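Local coordinates for protein galactose mutarotase related enzyme (Lactobacillus casei, PDB 3Q1N) that probably binds carbohydrate and may act as a sugar isomerase of the aldose 1-epimerase (galactose mutarotase) family, at residues R172-D184 / L260-L274. Residues are numbered along the deposited sequence; the frame is centred on the assembly and turned at random. Where two conformers were deposited one is given.
Sequences RFGIGPVPFRNGD and LPDQAGEPTDWYTKL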
ATOM      1  N   ARG A 172       3.355 -14.984   7.449  1.00 16.77           N
ATOM      2  CA  ARG A 172       2.580 -14.414   6.359  0.67 16.46           C
ATOM      3  C   ARG A 172       1.201 -15.048   6.288  1.00 15.58           C
ATOM      4  O   ARG A 172       0.998 -16.197   6.733  1.00 16.79           O
ATOM      5  CB  ARG A 172       3.261 -14.635   5.015  0.67 15.78           C
ATOM      6  CG  ARG A 172       3.224 -16.058   4.573  0.67 17.96           C
ATOM      7  CD  ARG A 172       4.016 -16.306   3.375  0.67 20.54           C
ATOM      8  NE  ARG A 172       3.413 -15.746   2.170  0.67 21.09           N
ATOM      9  CZ  ARG A 172       3.797 -16.092   0.942  0.67 20.44           C
ATOM     10  NH1 ARG A 172       4.745 -17.016   0.776  0.67 22.04           N
ATOM     11  NH2 ARG A 172       3.227 -15.541  -0.125  0.67 16.84           N
ATOM     12  N   PHE A 173       0.263 -14.306   5.739  1.00 15.75           N
ATOM     13  CA  PHE A 173      -1.042 -14.857   5.414  1.00 15.17           C
ATOM     14  C   PHE A 173      -0.915 -15.830   4.250  1.00 16.33           C
ATOM     15  O   PHE A 173      -0.346 -15.508   3.219  1.00 17.92           O
ATOM     16  CB  PHE A 173      -2.041 -13.771   5.072  1.00 15.14           C
ATOM     17  CG  PHE A 173      -2.482 -12.996   6.245  1.00 14.97           C
ATOM     18  CD1 PHE A 173      -3.517 -13.495   7.048  1.00 14.92           C
ATOM     19  CD2 PHE A 173      -1.858 -11.847   6.628  1.00 14.73           C
ATOM     20  CE1 PHE A 173      -3.957 -12.808   8.158  1.00 16.10           C
ATOM     21  CE2 PHE A 173      -2.260 -11.176   7.767  1.00 15.91           C
ATOM     22  CZ  PHE A 173      -3.318 -11.654   8.522  1.00 15.50           C
ATOM     23  N   GLY A 174      -1.413 -17.033   4.414  1.00 15.72           N
ATOM     24  CA  GLY A 174      -1.411 -17.966   3.313  1.00 17.14           C
ATOM     25  C   GLY A 174      -2.220 -17.475   2.112  1.00 16.53           C
ATOM     26  O   GLY A 174      -3.266 -16.865   2.262  1.00 15.93           O
ATOM     27  N   ILE A 175      -1.691 -17.752   0.919  1.00 16.70           N
ATOM     28  CA  ILE A 175      -2.299 -17.331  -0.356  1.00 17.12           C
ATOM     29  C   ILE A 175      -2.842 -18.535  -1.145  1.00 17.64           C
ATOM     30  O   ILE A 175      -2.198 -19.589  -1.230  1.00 18.23           O
ATOM     31  CB  ILE A 175      -1.263 -16.608  -1.236  1.00 17.51           C
ATOM     32  CG1 ILE A 175      -0.685 -15.409  -0.472  1.00 16.59           C
ATOM     33  CG2 ILE A 175      -1.892 -16.197  -2.585  1.00 16.94           C
ATOM     34  CD1 ILE A 175      -1.684 -14.396   0.046  1.00 18.33           C
ATOM     35  N   GLY A 176      -4.031 -18.369  -1.721  1.00 18.13           N
ATOM     36  CA  GLY A 176      -4.609 -19.367  -2.608  1.00 18.88           C
ATOM     37  C   GLY A 176      -6.070 -19.071  -2.919  1.00 20.14           C
ATOM     38  O   GLY A 176      -6.868 -18.844  -1.987  1.00 21.13           O
ATOM     39  N   PRO A 177      -6.435 -18.979  -4.213  1.00 19.12           N
ATOM     40  CA  PRO A 177      -5.620 -18.813  -5.410  1.00 18.71           C
ATOM     41  C   PRO A 177      -5.072 -17.404  -5.464  1.00 18.68           C
ATOM     42  O   PRO A 177      -5.769 -16.470  -5.085  1.00 17.83           O
ATOM     43  CB  PRO A 177      -6.639 -18.945  -6.547  1.00 19.46           C
ATOM     44  CG  PRO A 177      -7.868 -18.446  -5.967  1.00 19.06           C
ATOM     45  CD  PRO A 177      -7.841 -18.704  -4.500  1.00 19.58           C
ATOM     46  N   VAL A 178      -3.824 -17.252  -5.887  1.00 18.47           N
ATOM     47  CA  VAL A 178      -3.222 -15.933  -5.931  0.50 18.89           C
ATOM     48  C   VAL A 178      -4.135 -14.995  -6.749  1.00 18.76           C
ATOM     49  O   VAL A 178      -4.669 -15.403  -7.794  1.00 20.45           O
ATOM     50  CB  VAL A 178      -1.757 -15.998  -6.470  0.50 19.10           C
ATOM     51  CG1 VAL A 178      -1.706 -16.550  -7.909  0.50 19.28           C
ATOM     52  CG2 VAL A 178      -1.085 -14.650  -6.366  0.50 19.15           C
ATOM     53  N   PRO A 179      -4.354 -13.751  -6.254  1.00 18.20           N
ATOM     54  CA  PRO A 179      -3.850 -13.067  -5.049  1.00 17.76           C
ATOM     55  C   PRO A 179      -4.815 -13.068  -3.836  1.00 16.03           C
ATOM     56  O   PRO A 179      -4.732 -12.211  -2.974  1.00 15.49           O
ATOM     57  CB  PRO A 179      -3.654 -11.627  -5.558  1.00 18.05           C
ATOM     58  CG  PRO A 179      -4.866 -11.451  -6.513  1.00 18.55           C
ATOM     59  CD  PRO A 179      -5.204 -12.843  -7.040  1.00 19.92           C
ATOM     60  N   PHE A 180      -5.728 -14.022  -3.778  1.00 15.72           N
ATOM     61  CA  PHE A 180      -6.616 -14.181  -2.619  1.00 14.77           C
ATOM     62  C   PHE A 180      -5.880 -14.905  -1.490  1.00 14.50           C
ATOM     63  O   PHE A 180      -4.967 -15.659  -1.720  1.00 14.84           O
ATOM     64  CB  PHE A 180      -7.860 -15.005  -2.942  1.00 14.66           C
ATOM     65  CG  PHE A 180      -8.793 -14.375  -3.969  1.00 14.71           C
ATOM     66  CD1 PHE A 180      -8.660 -14.615  -5.313  1.00 15.82           C
ATOM     67  CD2 PHE A 180      -9.810 -13.546  -3.548  1.00 16.40           C
ATOM     68  CE1 PHE A 180      -9.540 -14.037  -6.223  1.00 17.56           C
ATOM     69  CE2 PHE A 180     -10.715 -12.995  -4.431  1.00 17.36           C
ATOM     70  CZ  PHE A 180     -10.575 -13.228  -5.784  1.00 17.85           C
ATOM     71  N   ARG A 181      -6.359 -14.710  -0.275  1.00 14.64           N
ATOM     72  CA  ARG A 181      -5.920 -15.495   0.889  1.00 14.61           C
ATOM     73  C   ARG A 181      -6.613 -16.856   1.006  1.00 15.26           C
ATOM     74  O   ARG A 181      -7.784 -16.998   0.636  1.00 15.19           O
ATOM     75  CB  ARG A 181      -6.158 -14.688   2.169  1.00 14.61           C
ATOM     76  CG  ARG A 181      -5.400 -13.352   2.210  1.00 15.14           C
ATOM     77  CD  ARG A 181      -5.469 -12.669   3.560  1.00 14.11           C
ATOM     78  NE  ARG A 181      -6.846 -12.457   3.982  1.00 14.71           N
ATOM     79  CZ  ARG A 181      -7.510 -13.140   4.888  1.00 14.34           C
ATOM     80  NH1 ARG A 181      -6.992 -14.232   5.469  1.00 15.11           N
ATOM     81  NH2 ARG A 181      -8.755 -12.779   5.155  1.00 15.90           N
ATOM     82  N   ASN A 182      -5.891 -17.815   1.579  1.00 15.32           N
ATOM     83  CA  ASN A 182      -6.448 -19.126   1.872  1.00 16.36           C
ATOM     84  C   ASN A 182      -6.994 -19.268   3.291  1.00 16.69           C
ATOM     85  O   ASN A 182      -7.575 -20.301   3.573  1.00 16.88           O
ATOM     86  CB  ASN A 182      -5.414 -20.238   1.585  1.00 18.09           C
ATOM     87  CG  ASN A 182      -4.247 -20.262   2.561  1.00 17.41           C
ATOM     88  OD1 ASN A 182      -4.202 -19.534   3.524  1.00 21.47           O
ATOM     89  ND2 ASN A 182      -3.287 -21.174   2.319  1.00 26.08           N
ATOM     90  N   GLY A 183      -6.781 -18.265   4.156  1.00 16.68           N
ATOM     91  CA  GLY A 183      -7.217 -18.291   5.553  1.00 17.34           C
ATOM     92  C   GLY A 183      -6.211 -18.684   6.639  1.00 19.97           C
ATOM     93  O   GLY A 183      -6.581 -18.660   7.834  1.00 22.19           O
ATOM     94  N   ASP A 184      -5.041 -19.152   6.243  1.00 19.76           N
ATOM     95  CA  ASP A 184      -4.054 -19.456   7.272  0.50 20.70           C
ATOM     96  C   ASP A 184      -3.015 -18.357   7.422  1.00 20.06           C
ATOM     97  O   ASP A 184      -2.985 -17.383   6.680  1.00 18.55           O
ATOM     98  CB  ASP A 184      -3.433 -20.842   7.081  0.50 21.03           C
ATOM     99  CG  ASP A 184      -2.325 -20.867   6.058  0.50 22.16           C
ATOM    100  OD1 ASP A 184      -2.124 -21.933   5.441  0.50 26.39           O
ATOM    101  OD2 ASP A 184      -1.622 -19.851   5.887  0.50 23.31           O
ATOM    102  N   LEU A 260      -7.016  -6.458   4.281  1.00 13.55           N
ATOM    103  CA  LEU A 260      -6.484  -7.669   3.643  1.00 13.94           C
ATOM    104  C   LEU A 260      -7.324  -8.046   2.450  1.00 14.48           C
ATOM    105  O   LEU A 260      -8.545  -7.810   2.431  1.00 14.01           O
ATOM    106  CB  LEU A 260      -6.537  -8.827   4.627  1.00 14.23           C
ATOM    107  CG  LEU A 260      -5.627  -8.804   5.874  1.00 15.16           C
ATOM    108  CD1 LEU A 260      -5.994  -9.876   6.845  1.00 17.26           C
ATOM    109  CD2 LEU A 260      -4.185  -8.889   5.408  1.00 14.56           C
ATOM    110  N   PRO A 261      -6.695  -8.666   1.431  1.00 14.13           N
ATOM    111  CA  PRO A 261      -7.507  -9.248   0.361  1.00 14.55           C
ATOM    112  C   PRO A 261      -8.497 -10.257   0.916  1.00 14.27           C
ATOM    113  O   PRO A 261      -8.298 -10.812   1.990  1.00 14.71           O
ATOM    114  CB  PRO A 261      -6.467  -9.995  -0.496  1.00 14.35           C
ATOM    115  CG  PRO A 261      -5.118  -9.353  -0.104  1.00 14.12           C
ATOM    116  CD  PRO A 261      -5.259  -8.978   1.302  1.00 14.93           C
ATOM    117  N   ASP A 262      -9.556 -10.559   0.169  1.00 14.77           N
ATOM    118  CA  ASP A 262     -10.501 -11.529   0.612  1.00 14.95           C
ATOM    119  C   ASP A 262      -9.872 -12.919   0.797  1.00 15.04           C
ATOM    120  O   ASP A 262      -8.947 -13.332   0.082  1.00 15.15           O
ATOM    121  CB  ASP A 262     -11.615 -11.688  -0.418  1.00 15.42           C
ATOM    122  CG  ASP A 262     -12.892 -10.907  -0.092  1.00 17.84           C
ATOM    123  OD1 ASP A 262     -13.167 -10.585   1.101  1.00 19.68           O
ATOM    124  OD2 ASP A 262     -13.658 -10.671  -1.052  1.00 16.87           O
ATOM    125  N   GLN A 263     -10.426 -13.637   1.768  1.00 14.54           N
ATOM    126  CA  GLN A 263     -10.227 -15.083   1.880  1.00 14.42           C
ATOM    127  C   GLN A 263     -11.122 -15.756   0.842  1.00 13.94           C
ATOM    128  O   GLN A 263     -12.301 -15.477   0.773  1.00 13.70           O
ATOM    129  CB  GLN A 263     -10.590 -15.583   3.281  1.00 14.76           C
ATOM    130  CG  GLN A 263     -10.476 -17.097   3.357  1.00 15.40           C
ATOM    131  CD  GLN A 263     -10.515 -17.684   4.757  1.00 14.18           C
ATOM    132  OE1 GLN A 263     -10.448 -16.960   5.777  1.00 15.25           O
ATOM    133  NE2 GLN A 263     -10.646 -19.014   4.827  1.00 15.40           N
ATOM    134  N   ALA A 264     -10.539 -16.654   0.042  1.00 14.25           N
ATOM    135  CA  ALA A 264     -11.245 -17.343  -1.056  1.00 14.69           C
ATOM    136  C   ALA A 264     -12.535 -18.017  -0.590  1.00 15.40           C
ATOM    137  O   ALA A 264     -12.618 -18.592   0.483  1.00 16.85           O
ATOM    138  CB  ALA A 264     -10.333 -18.399  -1.684  1.00 14.09           C
ATOM    139  N   GLY A 265     -13.554 -17.968  -1.430  1.00 15.79           N
ATOM    140  CA  GLY A 265     -14.817 -18.625  -1.147  1.00 16.52           C
ATOM    141  C   GLY A 265     -15.979 -17.758  -1.583  1.00 16.82           C
ATOM    142  O   GLY A 265     -15.869 -17.011  -2.564  1.00 17.24           O
ATOM    143  N   GLU A 266     -17.050 -17.752  -0.793  1.00 16.82           N
ATOM    144  CA  GLU A 266     -18.241 -16.985  -1.125  0.50 17.16           C
ATOM    145  C   GLU A 266     -18.043 -15.489  -0.847  1.00 16.62           C
ATOM    146  O   GLU A 266     -17.131 -15.099  -0.104  1.00 15.61           O
ATOM    147  CB  GLU A 266     -19.447 -17.540  -0.359  0.50 17.80           C
ATOM    148  CG  GLU A 266     -19.338 -17.323   1.141  0.50 19.25           C
ATOM    149  CD  GLU A 266     -20.496 -17.912   1.888  0.50 21.68           C
ATOM    150  OE1 GLU A 266     -20.756 -19.143   1.767  0.50 20.32           O
ATOM    151  OE2 GLU A 266     -21.144 -17.124   2.608  0.50 22.52           O
ATOM    152  N   PRO A 267     -18.859 -14.638  -1.463  1.00 16.74           N
ATOM    153  CA  PRO A 267     -18.771 -13.203  -1.178  1.00 16.96           C
ATOM    154  C   PRO A 267     -18.902 -12.903   0.339  1.00 16.64           C
ATOM    155  O   PRO A 267     -19.713 -13.523   1.076  1.00 16.25           O
ATOM    156  CB  PRO A 267     -19.935 -12.630  -1.989  1.00 17.43           C
ATOM    157  CG  PRO A 267     -19.982 -13.570  -3.156  1.00 18.17           C
ATOM    158  CD  PRO A 267     -19.891 -14.902  -2.491  1.00 17.74           C
ATOM    159  N   THR A 268     -18.051 -11.988   0.798  1.00 15.97           N
ATOM    160  CA  THR A 268     -17.853 -11.746   2.218  1.00 15.87           C
ATOM    161  C   THR A 268     -18.642 -10.551   2.687  1.00 15.26           C
ATOM    162  O   THR A 268     -18.683  -9.552   2.008  1.00 15.13           O
ATOM    163  CB  THR A 268     -16.373 -11.418   2.485  1.00 15.81           C
ATOM    164  OG1 THR A 268     -15.554 -12.419   1.846  1.00 16.97           O
ATOM    165  CG2 THR A 268     -16.151 -11.393   3.981  1.00 17.37           C
ATOM    166  N   ASP A 269     -19.301 -10.663   3.833  1.00 15.30           N
ATOM    167  CA  ASP A 269     -19.901  -9.485   4.476  1.00 14.98           C
ATOM    168  C   ASP A 269     -18.804  -8.570   4.950  1.00 13.83           C
ATOM    169  O   ASP A 269     -17.951  -8.932   5.792  1.00 14.49           O
ATOM    170  CB  ASP A 269     -20.745  -9.961   5.647  1.00 15.09           C
ATOM    171  CG  ASP A 269     -21.451  -8.841   6.392  1.00 18.17           C
ATOM    172  OD1 ASP A 269     -21.440  -7.681   5.950  1.00 17.87           O
ATOM    173  OD2 ASP A 269     -22.042  -9.162   7.467  1.00 21.77           O
ATOM    174  N   TRP A 270     -18.779  -7.367   4.408  1.00 13.66           N
ATOM    175  CA  TRP A 270     -17.708  -6.445   4.821  1.00 13.49           C
ATOM    176  C   TRP A 270     -17.771  -6.013   6.279  1.00 14.72           C
ATOM    177  O   TRP A 270     -16.765  -5.521   6.821  1.00 14.26           O
ATOM    178  CB  TRP A 270     -17.665  -5.228   3.930  1.00 13.23           C
ATOM    179  CG  TRP A 270     -16.862  -5.414   2.671  1.00 13.32           C
ATOM    180  CD1 TRP A 270     -16.557  -6.600   2.077  1.00 14.33           C
ATOM    181  CD2 TRP A 270     -16.262  -4.399   1.874  1.00 12.05           C
ATOM    182  NE1 TRP A 270     -15.832  -6.394   0.950  1.00 14.11           N
ATOM    183  CE2 TRP A 270     -15.638  -5.041   0.788  1.00 13.72           C
ATOM    184  CE3 TRP A 270     -16.195  -3.014   1.960  1.00 13.11           C
ATOM    185  CZ2 TRP A 270     -14.960  -4.326  -0.199  1.00 14.73           C
ATOM    186  CZ3 TRP A 270     -15.538  -2.321   0.995  1.00 14.80           C
ATOM    187  CH2 TRP A 270     -14.916  -2.970  -0.064  1.00 13.96           C
ATOM    188  N   TYR A 271     -18.904  -6.232   6.921  1.00 14.46           N
ATOM    189  CA  TYR A 271     -19.000  -5.992   8.362  1.00 15.37           C
ATOM    190  C   TYR A 271     -18.285  -7.043   9.213  1.00 15.76           C
ATOM    191  O   TYR A 271     -18.127  -6.847  10.437  1.00 15.79           O
ATOM    192  CB  TYR A 271     -20.468  -5.919   8.800  1.00 15.11           C
ATOM    193  CG  TYR A 271     -21.154  -4.658   8.277  1.00 14.20           C
ATOM    194  CD1 TYR A 271     -20.708  -3.380   8.654  1.00 15.69           C
ATOM    195  CD2 TYR A 271     -22.268  -4.728   7.428  1.00 14.20           C
ATOM    196  CE1 TYR A 271     -21.322  -2.218   8.152  1.00 14.26           C
ATOM    197  CE2 TYR A 271     -22.882  -3.561   6.914  1.00 14.86           C
ATOM    198  CZ  TYR A 271     -22.420  -2.310   7.313  1.00 14.44           C
ATOM    199  OH  TYR A 271     -23.050  -1.201   6.825  1.00 14.24           O
ATOM    200  N   THR A 272     -17.845  -8.147   8.605  1.00 15.87           N
ATOM    201  CA  THR A 272     -17.050  -9.141   9.345  1.00 17.68           C
ATOM    202  C   THR A 272     -15.734  -9.537   8.619  1.00 17.17           C
ATOM    203  O   THR A 272     -14.974 -10.363   9.161  1.00 19.46           O
ATOM    204  CB  THR A 272     -17.848 -10.457   9.535  1.00 18.37           C
ATOM    205  OG1 THR A 272     -18.182 -11.007   8.254  1.00 20.63           O
ATOM    206  CG2 THR A 272     -19.117 -10.240  10.354  1.00 21.11           C
ATOM    207  N   LYS A 273     -15.485  -8.962   7.441  1.00 15.78           N
ATOM    208  CA  LYS A 273     -14.306  -9.259   6.601  1.00 14.17           C
ATOM    209  C   LYS A 273     -13.023  -8.984   7.391  1.00 14.50           C
ATOM    210  O   LYS A 273     -12.861  -7.911   7.988  1.00 13.82           O
ATOM    211  CB  LYS A 273     -14.345  -8.438   5.310  1.00 14.07           C
ATOM    212  CG  LYS A 273     -13.150  -8.549   4.402  1.00 14.51           C
ATOM    213  CD  LYS A 273     -13.280  -7.694   3.119  1.00 14.26           C
ATOM    214  CE  LYS A 273     -12.041  -7.715   2.277  1.00 13.38           C
ATOM    215  NZ  LYS A 273     -12.179  -6.927   0.997  1.00 15.31           N
ATOM    216  N   LEU A 274     -12.145  -9.968   7.455  1.00 14.34           N
ATOM    217  CA  LEU A 274     -10.927  -9.814   8.266  1.00 13.90           C
ATOM    218  C   LEU A 274     -10.133  -8.633   7.740  1.00 14.04           C
ATOM    219  O   LEU A 274      -9.884  -8.529   6.534  1.00 13.75           O
ATOM    220  CB  LEU A 274     -10.067 -11.060   8.234  1.00 13.79           C
ATOM    221  CG  LEU A 274      -8.863 -11.095   9.170  1.00 14.78           C
ATOM    222  CD1 LEU A 274      -9.381 -11.167  10.631  1.00 18.66           C
ATOM    223  CD2 LEU A 274      -7.898 -12.279   8.854  1.00 16.10           C
TER
HETATM  224  O   HOH W   1     -10.009 -10.285   4.311  1.00 15.74           O
HETATM  225  O   HOH W   2     -10.471 -14.400   6.785  1.00 23.22           O
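A single beta bridge between Arg181 and Gln263 ties the beta hairpin of 172-184 to the long loop 260-274, which follows strand 251-258. Arg181 N donates to Asp262 O (3.0 Å), and Ala264 N donates to Arg181 O (2.8 Å), nearly straight at 170°. The Arg181 side chain runs into the loop. A bend at chi3 (-56°) turns its guanidinium so that Arg181 NE donates a hydrogen bond to Pro261 O (3.0 Å), with that oxygen tilted somewhat out of the guanidinium plane. Arg181 NH2 donates to two waters at the edge of the group. One of them donates to Gln263 OE1; the other lies within hydrogen-bonding distance of Pro261 O and Leu274 O. Leu260 CD1 lies over one guanidinium face and Gln263 CB over the opposite face, which probably restricts the group's rotation. Leu260 CD1 also makes a CH-pi contact over the Phe173 ring, 4.0 Å from its centroid. The extended Gln263 side chain lays its amide against Gly183, with Gln263 CD 3.4 Å from Gly183 CA. Ala264 CB packs on Pro177 CD at 3.8 Å. Asp262 OD2 accepts a hydrogen bond from Asn57 N, outside both segments. This isolated bridge joins a hairpin to an interstrand loop of the galactose mutarotase-like beta-sandwich.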